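Local coordinates for protein type I site-specific restriction-modification system, R (Restriction) subunit (Vibrio vulnificus, PDB 3H1T) that probably works as the restriction (HsdR) subunit of a type I restriction-modification enzyme, binding DNA and using ATP to drive translocation and cleavage, at residues Ile416-Arg421 with Ala524-Ser529; Ala424-Leu429 with Asp453-Ala458; Thr430-Arg435 with Asn553-Thr558; Lys441-Cys446 with Gln507-Gly512; Gly487-Phe492 with Val501-Ser506. All blocks are in the same frame, centred on the assembly; numbering follows the deposited sequence.

Interaction 1. Residues Ile416-Arg421 with Ala524-Ser529; sequences IALKAR and ARVVNS
L418 reaches from its helix to the backbone of A524, R525 and V526, and its isobutyl group makes the whole contact from the helix side. Its CB points at the loop without touching it, and CG follows in the same direction because it lies anti to the carbonyl carbon and beside the backbone N (chi1 -82°). The fork at CG then divides the work. CD1 comes over the main chain of R525, 3.6 Å from that residue's CA, continues to the V526 N at 3.7 Å, and has the V526 CG2 methyl beside it at 3.9 Å. The other branch, CD2, rests on the peptide that follows A524, 3.9 Å from the A524 C atom. A branched, purely apolar tip suits this place, since its two methyls can rest on successive residues of a chain that turns small or averted side chains to it: A524 has a single methyl, and R525 directs its CB away. R525 instead extends to a salt bridge with E532 and a hydrogen bond to Q507.

The fold is the RecA-like C-terminal motor domain of a superfamily 2 helicase. Segment 524-529 leaves strand 518-524 and leads into helix 530-537, at whose C-terminal end a sequence resembling helicase motif VI begins; S529 caps that helix by accepting from the backbone N of E532. V526 also packs on R414 and V415, from the earlier part of the helix that carries L418. The end of the K419 chain leads away from the loop, to a salt bridge with E450.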
# COMPACT_ATOMS: atom_id res chain seq x y z
N ILE A 416 20.38 26.11 -7.65
CA ILE A 416 20.56 27.55 -7.75
C ILE A 416 19.31 28.15 -8.38
O ILE A 416 18.68 29.03 -7.80
CB ILE A 416 21.77 27.91 -8.65
CG1 ILE A 416 23.06 27.76 -7.86
CG2 ILE A 416 21.62 29.34 -9.18
CD1 ILE A 416 23.11 28.65 -6.64
N ALA A 417 18.96 27.64 -9.55
CA ALA A 417 17.79 28.10 -10.28
C ALA A 417 16.52 27.96 -9.46
O ALA A 417 15.67 28.84 -9.49
CB ALA A 417 17.67 27.32 -11.59
N LEU A 418 16.39 26.86 -8.73
CA LEU A 418 15.20 26.62 -7.91
C LEU A 418 15.02 27.66 -6.81
O LEU A 418 13.91 28.14 -6.57
CB LEU A 418 15.25 25.22 -7.29
CG LEU A 418 14.79 24.07 -8.18
CD1 LEU A 418 15.17 22.74 -7.53
CD2 LEU A 418 13.29 24.17 -8.38
N LYS A 419 16.10 28.01 -6.13
CA LYS A 419 16.01 29.00 -5.06
C LYS A 419 15.88 30.43 -5.60
O LYS A 419 15.29 31.29 -4.96
CB LYS A 419 17.23 28.91 -4.15
CG LYS A 419 17.36 27.60 -3.42
CD LYS A 419 18.62 27.58 -2.57
CE LYS A 419 18.32 27.79 -1.10
NZ LYS A 419 19.55 28.07 -0.33
N ALA A 420 16.42 30.66 -6.79
CA ALA A 420 16.35 31.98 -7.40
C ALA A 420 14.95 32.25 -7.95
O ALA A 420 14.58 33.40 -8.21
CB ALA A 420 17.39 32.08 -8.51
N ARG A 421 14.15 31.21 -8.10
CA ARG A 421 12.80 31.39 -8.64
C ARG A 421 11.67 31.22 -7.64
O ARG A 421 10.50 31.13 -8.02
CB ARG A 421 12.59 30.42 -9.80
CG ARG A 421 13.57 30.65 -10.92
CD ARG A 421 13.41 29.63 -12.03
NE ARG A 421 14.31 29.93 -13.13
CZ ARG A 421 14.95 29.01 -13.85
NH1 ARG A 421 14.78 27.72 -13.58
NH2 ARG A 421 15.76 29.39 -14.83
N ALA A 524 9.47 21.62 -5.49
CA ALA A 524 10.33 22.78 -5.69
C ALA A 524 11.71 22.41 -5.22
O ALA A 524 12.41 23.21 -4.61
CB ALA A 524 9.81 23.97 -4.90
N ARG A 525 12.11 21.19 -5.53
CA ARG A 525 13.41 20.71 -5.11
C ARG A 525 13.96 19.66 -6.05
O ARG A 525 13.26 19.11 -6.89
CB ARG A 525 13.29 20.10 -3.72
CG ARG A 525 12.55 18.77 -3.74
CD ARG A 525 12.43 18.22 -2.36
NE ARG A 525 13.70 18.36 -1.66
CZ ARG A 525 14.25 17.40 -0.93
NH1 ARG A 525 13.64 16.23 -0.82
NH2 ARG A 525 15.40 17.61 -0.33
N VAL A 526 15.24 19.39 -5.86
CA VAL A 526 15.93 18.38 -6.63
C VAL A 526 15.67 17.07 -5.92
O VAL A 526 16.06 16.89 -4.77
CB VAL A 526 17.48 18.62 -6.63
CG1 VAL A 526 18.18 17.46 -7.33
CG2 VAL A 526 17.80 19.93 -7.32
N VAL A 527 14.95 16.17 -6.59
CA VAL A 527 14.69 14.86 -6.02
C VAL A 527 15.89 14.03 -6.48
O VAL A 527 16.14 13.93 -7.69
CB VAL A 527 13.39 14.26 -6.56
CG1 VAL A 527 13.26 12.81 -6.12
CG2 VAL A 527 12.21 15.06 -6.07
N ASN A 528 16.63 13.46 -5.55
CA ASN A 528 17.80 12.70 -5.95
C ASN A 528 17.64 11.19 -5.99
O ASN A 528 18.60 10.48 -6.26
CB ASN A 528 19.01 13.06 -5.07
CG ASN A 528 20.34 12.89 -5.81
OD1 ASN A 528 20.89 11.79 -5.93
ND2 ASN A 528 20.86 14.00 -6.33
N SER A 529 16.43 10.69 -5.74
CA SER A 529 16.20 9.25 -5.80
C SER A 529 14.75 8.84 -6.06
O SER A 529 13.81 9.57 -5.75
CB SER A 529 16.71 8.57 -4.51
OG SER A 529 15.76 8.65 -3.45

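Interaction 2. Residues Ala424-Leu429 with Asp453-Ala458; sequences AFAKHL and DEMRRA
A426 and A458 meet methyl to methyl where helices 422-436 and 449-462, which precede and follow strand 441-446 in the chain, pack side by side on one face of the RecA-like sheet. The helical segments cross at -44°, their axes 9.7 Å apart, and the two CB atoms of A426 and A458 stand 4.0 Å from each other. Alanine suits both positions: a methyl fills the interface where the backbones come nearest, with A426 and A458 CA atoms 6.5 Å apart.

One turn earlier, selenomethionine M455 covers the neighbouring ground with a long, pliable chain. CG starts anti to the backbone N (chi1 178°), and bends at the next two torsions fold the end toward the partner helix. Its SE lies against the A426 CB at 4.2 Å. The terminal CE comes to F425 at the edge of the ring, near the ring plane, and is nearest to its CB. The F425 ring itself leads away from this helix and stacks on Y557.

Within segment 453-458, D453 is shared by two arginines: R457 NH2 approaches OD2 on the syn side at 2.7 Å, while R456 NH2 meets OD1 from above the carboxylate plane at 3.2 Å.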
# COMPACT_ATOMS: atom_id res chain seq x y z
N ALA A 424 8.61 33.18 -8.29
CA ALA A 424 7.83 32.84 -9.48
C ALA A 424 6.88 31.70 -9.16
O ALA A 424 5.70 31.72 -9.49
CB ALA A 424 8.76 32.44 -10.62
N PHE A 425 7.44 30.68 -8.50
CA PHE A 425 6.71 29.50 -8.11
C PHE A 425 5.58 29.86 -7.17
O PHE A 425 4.46 29.38 -7.31
CB PHE A 425 7.64 28.51 -7.43
CG PHE A 425 8.79 28.08 -8.28
CD1 PHE A 425 8.79 28.30 -9.66
CD2 PHE A 425 9.90 27.48 -7.71
CE1 PHE A 425 9.88 27.92 -10.44
CE2 PHE A 425 10.99 27.10 -8.50
CZ PHE A 425 10.98 27.32 -9.86
N ALA A 426 5.89 30.73 -6.21
CA ALA A 426 4.87 31.15 -5.24
C ALA A 426 3.75 31.90 -5.93
O ALA A 426 2.59 31.73 -5.58
CB ALA A 426 5.49 32.02 -4.16
N LYS A 427 4.09 32.72 -6.91
CA LYS A 427 3.05 33.47 -7.61
C LYS A 427 2.20 32.49 -8.41
O LYS A 427 0.96 32.52 -8.34
CB LYS A 427 3.64 34.53 -8.54
CG LYS A 427 2.65 35.66 -8.82
CD LYS A 427 2.56 36.03 -10.30
CE LYS A 427 1.56 37.18 -10.55
NZ LYS A 427 0.11 36.79 -10.39
N HIS A 428 2.85 31.60 -9.15
CA HIS A 428 2.12 30.63 -9.94
C HIS A 428 1.25 29.69 -9.11
O HIS A 428 0.12 29.38 -9.50
CB HIS A 428 3.09 29.82 -10.80
CG HIS A 428 2.41 28.76 -11.60
ND1 HIS A 428 2.10 27.53 -11.09
CD2 HIS A 428 1.92 28.78 -12.86
CE1 HIS A 428 1.44 26.83 -11.99
NE2 HIS A 428 1.32 27.57 -13.08
N LEU A 429 1.75 29.24 -7.96
CA LEU A 429 0.98 28.36 -7.09
C LEU A 429 -0.25 29.09 -6.54
O LEU A 429 -1.36 28.52 -6.45
CB LEU A 429 1.86 27.87 -5.93
CG LEU A 429 1.23 26.92 -4.91
CD1 LEU A 429 0.48 25.83 -5.65
CD2 LEU A 429 2.30 26.32 -4.00
N ASP A 453 11.54 28.39 4.35
CA ASP A 453 11.16 29.62 5.06
C ASP A 453 10.91 30.78 4.12
O ASP A 453 10.04 31.60 4.36
CB ASP A 453 12.26 30.03 6.06
CG ASP A 453 11.95 31.35 6.77
OD1 ASP A 453 11.05 31.39 7.65
OD2 ASP A 453 12.61 32.36 6.43
N GLU A 454 11.67 30.86 3.04
CA GLU A 454 11.49 31.94 2.09
C GLU A 454 10.22 31.67 1.31
O GLU A 454 9.48 32.59 0.98
CB GLU A 454 12.71 32.03 1.16
CG GLU A 454 14.02 31.89 1.94
CD GLU A 454 15.21 32.54 1.25
OE1 GLU A 454 15.62 32.07 0.17
OE2 GLU A 454 15.73 33.54 1.80
N MSE A 455 9.96 30.39 1.03
CA MSE A 455 8.76 29.97 0.30
C MSE A 455 7.53 30.31 1.14
O MSE A 455 6.55 30.85 0.64
CB MSE A 455 8.80 28.46 0.00
CG MSE A 455 7.56 27.93 -0.72
SE MSE A 455 7.30 28.60 -2.53
CE MSE A 455 8.70 27.60 -3.40
N ARG A 456 7.61 30.01 2.43
CA ARG A 456 6.52 30.29 3.36
C ARG A 456 6.19 31.78 3.42
O ARG A 456 5.03 32.15 3.32
CB ARG A 456 6.87 29.81 4.77
CG ARG A 456 5.85 30.26 5.83
CD ARG A 456 6.37 30.10 7.26
NE ARG A 456 7.47 31.00 7.57
CZ ARG A 456 7.33 32.29 7.87
NH1 ARG A 456 6.12 32.85 7.90
NH2 ARG A 456 8.40 33.03 8.12
N ARG A 457 7.22 32.61 3.57
CA ARG A 457 7.04 34.06 3.66
C ARG A 457 6.44 34.62 2.39
O ARG A 457 5.52 35.43 2.44
CB ARG A 457 8.36 34.76 3.93
CG ARG A 457 8.25 36.28 4.03
CD ARG A 457 9.57 36.96 4.40
NE ARG A 457 10.18 36.35 5.58
CZ ARG A 457 11.15 35.45 5.53
NH1 ARG A 457 11.64 35.06 4.36
NH2 ARG A 457 11.64 34.92 6.64
N ALA A 458 6.96 34.18 1.24
CA ALA A 458 6.45 34.66 -0.03
C ALA A 458 4.97 34.32 -0.18
O ALA A 458 4.14 35.17 -0.43
CB ALA A 458 7.23 34.06 -1.17

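Interaction 3. Residues Thr430-Arg435 with Asn553-Thr558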
# COMPACT_ATOMS: atom_id res chain seq x y z
N THR A 430 -0.06 30.36 -6.18
CA THR A 430 -1.15 31.17 -5.62
C THR A 430 -2.26 31.40 -6.63
O THR A 430 -3.44 31.31 -6.27
CB THR A 430 -0.63 32.54 -5.12
OG1 THR A 430 0.27 32.33 -4.01
CG2 THR A 430 -1.79 33.44 -4.67
N ASP A 431 -1.90 31.71 -7.87
CA ASP A 431 -2.89 31.94 -8.92
C ASP A 431 -3.62 30.64 -9.18
O ASP A 431 -4.84 30.63 -9.33
CB ASP A 431 -2.22 32.39 -10.22
CG ASP A 431 -1.80 33.85 -10.19
OD1 ASP A 431 -2.20 34.59 -9.27
OD2 ASP A 431 -1.07 34.26 -11.13
N PHE A 432 -2.87 29.54 -9.20
CA PHE A 432 -3.45 28.22 -9.42
C PHE A 432 -4.50 27.98 -8.34
O PHE A 432 -5.65 27.70 -8.64
CB PHE A 432 -2.35 27.15 -9.39
CG PHE A 432 -2.88 25.74 -9.31
CD1 PHE A 432 -3.24 25.18 -8.08
CD2 PHE A 432 -3.04 24.97 -10.47
CE1 PHE A 432 -3.74 23.87 -8.00
CE2 PHE A 432 -3.54 23.67 -10.40
CZ PHE A 432 -3.90 23.12 -9.16
N MSE A 433 -4.10 28.10 -7.09
CA MSE A 433 -5.03 27.88 -5.99
C MSE A 433 -6.22 28.84 -6.00
O MSE A 433 -7.32 28.48 -5.58
CB MSE A 433 -4.28 27.97 -4.65
CG MSE A 433 -3.27 26.84 -4.48
SE MSE A 433 -2.36 26.78 -2.76
CE MSE A 433 -3.86 26.18 -1.66
N LYS A 434 -6.01 30.07 -6.48
CA LYS A 434 -7.09 31.05 -6.55
C LYS A 434 -8.12 30.60 -7.58
O LYS A 434 -9.32 30.83 -7.40
CB LYS A 434 -6.53 32.46 -6.88
CG LYS A 434 -6.07 33.23 -5.63
CD LYS A 434 -5.42 34.59 -5.94
CE LYS A 434 -5.26 35.41 -4.66
NZ LYS A 434 -4.38 36.62 -4.82
N ARG A 435 -7.67 29.93 -8.64
CA ARG A 435 -8.61 29.48 -9.64
C ARG A 435 -9.17 28.10 -9.34
O ARG A 435 -10.04 27.63 -10.06
CB ARG A 435 -7.97 29.49 -11.05
CG ARG A 435 -6.95 28.41 -11.31
CD ARG A 435 -6.41 28.49 -12.73
NE ARG A 435 -5.43 29.55 -12.89
CZ ARG A 435 -4.11 29.37 -12.84
NH1 ARG A 435 -3.62 28.16 -12.63
NH2 ARG A 435 -3.29 30.39 -13.02
N ASN A 553 -3.45 16.71 -7.08
CA ASN A 553 -2.58 17.33 -8.08
C ASN A 553 -1.12 17.26 -7.68
O ASN A 553 -0.79 17.35 -6.51
CB ASN A 553 -2.91 18.82 -8.26
CG ASN A 553 -4.34 19.07 -8.59
OD1 ASN A 553 -4.78 18.81 -9.71
ND2 ASN A 553 -5.09 19.57 -7.63
N ILE A 554 -0.26 17.12 -8.68
CA ILE A 554 1.17 17.14 -8.47
C ILE A 554 1.67 18.27 -9.35
O ILE A 554 1.72 18.13 -10.57
CB ILE A 554 1.85 15.83 -8.90
CG1 ILE A 554 1.46 14.69 -7.95
CG2 ILE A 554 3.35 16.01 -8.90
CD1 ILE A 554 2.06 13.32 -8.38
N ILE A 555 1.96 19.41 -8.74
CA ILE A 555 2.48 20.56 -9.47
C ILE A 555 4.01 20.44 -9.42
O ILE A 555 4.61 20.45 -8.34
CB ILE A 555 2.02 21.89 -8.82
CG1 ILE A 555 0.50 22.05 -8.89
CG2 ILE A 555 2.62 23.05 -9.55
CD1 ILE A 555 -0.29 21.17 -7.94
N ASP A 556 4.63 20.30 -10.59
CA ASP A 556 6.08 20.12 -10.72
C ASP A 556 6.82 21.35 -11.26
O ASP A 556 6.73 21.67 -12.45
CB ASP A 556 6.35 18.92 -11.65
CG ASP A 556 7.78 18.43 -11.61
OD1 ASP A 556 8.62 19.04 -10.91
OD2 ASP A 556 8.08 17.42 -12.28
N TYR A 557 7.55 22.04 -10.38
CA TYR A 557 8.30 23.25 -10.75
C TYR A 557 9.75 22.95 -11.10
O TYR A 557 10.48 23.85 -11.54
CB TYR A 557 8.26 24.26 -9.61
CG TYR A 557 6.90 24.92 -9.44
CD1 TYR A 557 6.43 25.82 -10.40
CD2 TYR A 557 6.08 24.62 -8.35
CE1 TYR A 557 5.19 26.41 -10.27
CE2 TYR A 557 4.82 25.20 -8.22
CZ TYR A 557 4.38 26.09 -9.19
OH TYR A 557 3.15 26.68 -9.07
N THR A 558 10.17 21.71 -10.91
CA THR A 558 11.54 21.33 -11.23
C THR A 558 11.68 21.25 -12.75
O THR A 558 12.77 21.45 -13.29
CB THR A 558 11.90 19.95 -10.62
OG1 THR A 558 11.20 18.91 -11.32
CG2 THR A 558 11.50 19.89 -9.15
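F432 and I555 mark the closest backbone approach, with their CA atoms 9.7 Å apart, so helix 430-435 stands a full side-chain layer above strand 553-556. F432 bridges that gap. Its CG lies anti to the backbone N (chi1 168°), which sends the ring out from the helix and sets CZ down on the strand between two residues that point up at it.

N553 is met with its amide ND2 at the ring edge, near the ring plane, 4.0 Å from the F432 CZ. Ring and amide planes are turned 82° apart, almost perpendicular, so the amide is not stacked on the phenyl. It belongs to a polar pair within the sheet: N553 ND2 donates to N520 OD1 on the neighbouring strand, which gives a buried asparagine a reason to be here. The second partner is I555, whose CD1 approaches the F432 CZ obliquely at 4.3 Å.

The strand is an inner one of the RecA-like C-terminal sheet, lying between strands 518-524 and 374-381, with helix 422-436 packed over it. At its end the chain turns sharply. D556 OD1 takes the backbone N of T558 at 3.1 Å, forming an Asx turn, and also the T558 OG1 at 2.6 Å, so two donors grip one carboxylate oxygen. D556 OD2 is bonded to T562, and Y557 reaches back to helix 422-436, where its ring also meets that of H428, the planes nearly perpendicular.

Interaction 4. Residues Lys441-Cys446 with Gln507-Gly512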
# COMPACT_ATOMS: atom_id res chain seq x y z
N LYS A 441 -5.67 21.70 1.11
CA LYS A 441 -4.42 21.48 1.83
C LYS A 441 -3.31 21.10 0.89
O LYS A 441 -3.44 20.16 0.10
CB LYS A 441 -4.58 20.42 2.91
CG LYS A 441 -5.36 20.90 4.12
CD LYS A 441 -5.20 19.93 5.27
CE LYS A 441 -6.25 20.16 6.37
NZ LYS A 441 -6.03 21.34 7.25
N THR A 442 -2.20 21.82 1.00
CA THR A 442 -1.03 21.67 0.13
C THR A 442 0.31 21.53 0.85
O THR A 442 0.50 22.11 1.91
CB THR A 442 -0.92 22.92 -0.78
OG1 THR A 442 -2.15 23.07 -1.51
CG2 THR A 442 0.25 22.80 -1.74
N ILE A 443 1.23 20.77 0.27
CA ILE A 443 2.56 20.58 0.84
C ILE A 443 3.59 20.95 -0.22
O ILE A 443 3.52 20.44 -1.33
CB ILE A 443 2.82 19.10 1.28
CG1 ILE A 443 1.81 18.66 2.33
CG2 ILE A 443 4.23 18.98 1.90
CD1 ILE A 443 1.92 17.20 2.70
N VAL A 444 4.53 21.81 0.11
CA VAL A 444 5.54 22.21 -0.88
C VAL A 444 6.93 21.75 -0.46
O VAL A 444 7.45 22.17 0.57
CB VAL A 444 5.55 23.76 -1.07
CG1 VAL A 444 6.53 24.16 -2.19
CG2 VAL A 444 4.17 24.25 -1.41
N PHE A 445 7.52 20.90 -1.28
CA PHE A 445 8.84 20.36 -0.99
C PHE A 445 9.95 21.22 -1.57
O PHE A 445 10.19 21.22 -2.78
CB PHE A 445 8.93 18.93 -1.51
CG PHE A 445 8.07 17.97 -0.76
CD1 PHE A 445 8.53 17.37 0.41
CD2 PHE A 445 6.77 17.71 -1.17
CE1 PHE A 445 7.71 16.54 1.16
CE2 PHE A 445 5.93 16.88 -0.42
CZ PHE A 445 6.41 16.29 0.75
N CYS A 446 10.65 21.93 -0.69
CA CYS A 446 11.72 22.82 -1.10
C CYS A 446 13.12 22.22 -0.99
O CYS A 446 13.29 21.11 -0.47
CB CYS A 446 11.63 24.11 -0.28
SG CYS A 446 9.94 24.83 -0.32
N GLN A 507 12.96 18.01 3.70
CA GLN A 507 13.10 16.56 3.82
C GLN A 507 12.13 15.90 4.81
O GLN A 507 11.47 14.91 4.47
CB GLN A 507 14.54 16.23 4.21
CG GLN A 507 14.91 14.79 3.95
CD GLN A 507 14.99 14.46 2.46
OE1 GLN A 507 15.37 15.31 1.65
NE2 GLN A 507 14.64 13.23 2.10
N LEU A 508 12.01 16.46 6.01
CA LEU A 508 11.14 15.92 7.06
C LEU A 508 9.76 15.35 6.69
O LEU A 508 9.34 14.32 7.23
CB LEU A 508 10.94 16.98 8.15
CG LEU A 508 10.25 16.41 9.39
CD1 LEU A 508 11.22 15.49 10.11
CD2 LEU A 508 9.80 17.54 10.30
N LEU A 509 9.03 16.00 5.79
CA LEU A 509 7.71 15.50 5.44
C LEU A 509 7.67 14.51 4.29
O LEU A 509 6.60 14.14 3.83
CB LEU A 509 6.75 16.65 5.18
CG LEU A 509 6.59 17.66 6.33
CD1 LEU A 509 5.38 18.54 6.08
CD2 LEU A 509 6.45 16.94 7.67
N THR A 510 8.83 14.08 3.80
CA THR A 510 8.80 13.10 2.73
C THR A 510 8.08 11.87 3.29
O THR A 510 7.24 11.28 2.61
CB THR A 510 10.23 12.76 2.24
OG1 THR A 510 11.09 12.55 3.35
CG2 THR A 510 10.77 13.88 1.36
N THR A 511 8.42 11.48 4.52
CA THR A 511 7.77 10.34 5.18
C THR A 511 7.20 10.84 6.51
O THR A 511 6.75 10.06 7.34
CB THR A 511 8.72 9.18 5.54
OG1 THR A 511 9.64 9.60 6.55
CG2 THR A 511 9.47 8.72 4.32
N GLY A 512 7.24 12.16 6.71
CA GLY A 512 6.75 12.74 7.94
C GLY A 512 5.25 13.00 8.05
O GLY A 512 4.71 12.95 9.16
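F445 presents the edge of its ring to the turn at L509 and T510, where it meets the peptide joining them. Its CE1 is 3.7 Å from the L509 carbonyl carbon, which lies in the plane of the ring, and 3.8 Å from the T510 N, also at the edge; the L509 CB and the T510 CG2 methyl each stand 4.1 Å from CE1. Two residues back along the strand, on the same face, the I443 CG2 methyl reaches the L509 CD1 at 4.4 Å. Leucine thus bridges the two strand residues, its CB at the phenyl and its branched end at the isoleucine.

The next shell sets the turn itself. Q507 to T510 form a type I beta turn, closed by T510 N donating to the Q507 O at 2.8 Å. T510 OG1 sits between its own backbone N and carbonyl carbon (chi1 45°), and from there it donates to the same Q507 O at 2.6 Å. Threonine suits this corner because its hydroxyl reinforces the turn while its methyl is turned to F445.

Further out, I536 of helix 530-537 touches both F445 and T510. By sequence, strand 441-446 resembles helicase motif IV and the loop motif V, so the contact probably joins two conserved elements of the motor domain. No hydrogen bond crosses it: the T510 amide is already used within the turn and can lie against the phenyl edge, leaving van der Waals contact and probably a weak electrostatic attraction between the ring's C-H edge and the L509 O.

Interaction 5. Residues Gly487-Phe492 with Val501-Ser506; sequences GHLSRF and VILTTS
L503 and F492 bury the most surface here, and they do so as a CH-pi pair. The L503 CD1 methyl sits over one face of the F492 ring, 3.6 Å from its centroid and 24° off the normal. It is displaced toward the rim, where its nearest ring atom, F492 CD2, is 3.3 Å away, a close fit. The phenyl reaches the strand because its CG is anti to the backbone N (chi1 172°), directing the ring out from the helix and across the leucine. That same L503 methyl also touches the L489 CD1 at 3.9 Å, the two leucine side chains crossing at about a right angle, so a flat aromatic and a branched aliphatic residue hold it from two directions.

V501 contributes its backbone, since its side chain points away. Its carbonyl O lies at the edge of the F492 ring, near the ring plane, 3.5 Å from CE1, while accepting a backbone hydrogen bond from T442 on the adjacent strand.

Helix and strand segments run at 135° to each other, with axes 9.8 Å apart. This is the return half of a beta-alpha-beta crossover, strand 474-476 to helix 482-493 to strand 502-505, the repeating unit of RecA-like domains.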
# COMPACT_ATOMS: atom_id res chain seq x y z
N GLY A 487 3.36 21.37 16.02
CA GLY A 487 2.02 21.85 16.24
C GLY A 487 1.28 22.09 14.94
O GLY A 487 0.13 21.67 14.79
N HIS A 488 1.95 22.77 14.01
CA HIS A 488 1.38 23.08 12.71
C HIS A 488 1.06 21.83 11.91
O HIS A 488 0.00 21.72 11.28
CB HIS A 488 2.36 23.94 11.91
CG HIS A 488 2.53 25.32 12.46
ND1 HIS A 488 1.47 26.14 12.77
CD2 HIS A 488 3.65 26.04 12.73
CE1 HIS A 488 1.92 27.31 13.19
NE2 HIS A 488 3.24 27.27 13.18
N LEU A 489 1.99 20.89 11.94
CA LEU A 489 1.85 19.63 11.23
C LEU A 489 0.64 18.87 11.76
O LEU A 489 -0.18 18.35 10.99
CB LEU A 489 3.11 18.79 11.43
CG LEU A 489 3.14 17.35 10.92
CD1 LEU A 489 3.03 17.32 9.40
CD2 LEU A 489 4.45 16.70 11.37
N SER A 490 0.54 18.82 13.08
CA SER A 490 -0.54 18.13 13.77
C SER A 490 -1.92 18.58 13.33
O SER A 490 -2.79 17.76 13.04
CB SER A 490 -0.39 18.32 15.28
OG SER A 490 -1.37 17.59 15.99
N ARG A 491 -2.13 19.89 13.31
CA ARG A 491 -3.41 20.48 12.91
C ARG A 491 -3.66 20.28 11.42
O ARG A 491 -4.79 20.07 10.99
CB ARG A 491 -3.45 21.97 13.22
CG ARG A 491 -3.19 22.32 14.69
CD ARG A 491 -3.46 23.81 14.99
NE ARG A 491 -2.37 24.42 15.75
CZ ARG A 491 -1.42 25.19 15.21
NH1 ARG A 491 -1.42 25.45 13.90
NH2 ARG A 491 -0.43 25.67 15.98
N PHE A 492 -2.59 20.37 10.64
CA PHE A 492 -2.67 20.21 9.19
C PHE A 492 -3.22 18.82 8.83
O PHE A 492 -4.03 18.67 7.91
CB PHE A 492 -1.27 20.38 8.58
CG PHE A 492 -1.20 20.05 7.11
CD1 PHE A 492 -1.60 20.97 6.15
CD2 PHE A 492 -0.68 18.84 6.69
CE1 PHE A 492 -1.48 20.67 4.79
CE2 PHE A 492 -0.55 18.54 5.35
CZ PHE A 492 -0.95 19.46 4.39
N VAL A 501 -3.06 25.67 5.54
CA VAL A 501 -3.49 25.14 4.27
C VAL A 501 -2.24 24.65 3.53
O VAL A 501 -2.24 23.59 2.92
CB VAL A 501 -4.22 26.23 3.46
CG1 VAL A 501 -4.64 25.67 2.12
CG2 VAL A 501 -5.42 26.71 4.23
N ILE A 502 -1.16 25.42 3.64
CA ILE A 502 0.11 25.12 3.00
C ILE A 502 1.23 24.87 3.98
O ILE A 502 1.47 25.69 4.86
CB ILE A 502 0.64 26.30 2.15
CG1 ILE A 502 -0.50 27.07 1.48
CG2 ILE A 502 1.65 25.77 1.15
CD1 ILE A 502 -1.19 26.31 0.45
N LEU A 503 1.92 23.75 3.84
CA LEU A 503 3.06 23.46 4.69
C LEU A 503 4.27 23.43 3.76
O LEU A 503 4.20 22.88 2.66
CB LEU A 503 2.94 22.08 5.36
CG LEU A 503 1.94 21.75 6.47
CD1 LEU A 503 2.23 20.34 6.99
CD2 LEU A 503 2.06 22.76 7.60
N THR A 504 5.37 24.05 4.18
CA THR A 504 6.58 24.01 3.37
C THR A 504 7.55 23.18 4.20
O THR A 504 7.51 23.20 5.44
CB THR A 504 7.17 25.41 3.13
OG1 THR A 504 7.57 25.97 4.38
CG2 THR A 504 6.13 26.31 2.50
N THR A 505 8.39 22.42 3.52
CA THR A 505 9.36 21.58 4.19
C THR A 505 10.46 21.31 3.17
O THR A 505 10.45 21.87 2.07
CB THR A 505 8.70 20.25 4.59
OG1 THR A 505 9.60 19.48 5.38
CG2 THR A 505 8.34 19.47 3.34
N SER A 506 11.42 20.48 3.54
CA SER A 506 12.48 20.13 2.62
C SER A 506 12.55 18.60 2.58
O SER A 506 12.21 17.97 1.56
CB SER A 506 13.81 20.75 3.06
OG SER A 506 13.97 20.69 4.46

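How the interactions relate
All five contacts belong to the RecA-like C-terminal motor domain, around the sheet holding strands 441-446, 502-505, 518-524 and 552-556. Interactions 2 and 3 share helix 422-436, about 11 Å apart between centres, and alternate along the chain. They lie on one face of the sheet; 487-492 and 507-512 pack on the other. Interactions 4 and 5, whose centres are about 8 Å apart, use neighbouring strands joined by backbone bonds such as C446 N to T505 O (2.8 Å). Interaction 1 encloses 2, 4 and 5 in sequence and ties the preceding helix to the end of strand 518-524, where A524 pairs with F445. Residues distant in sequence thus build one compact helicase lobe.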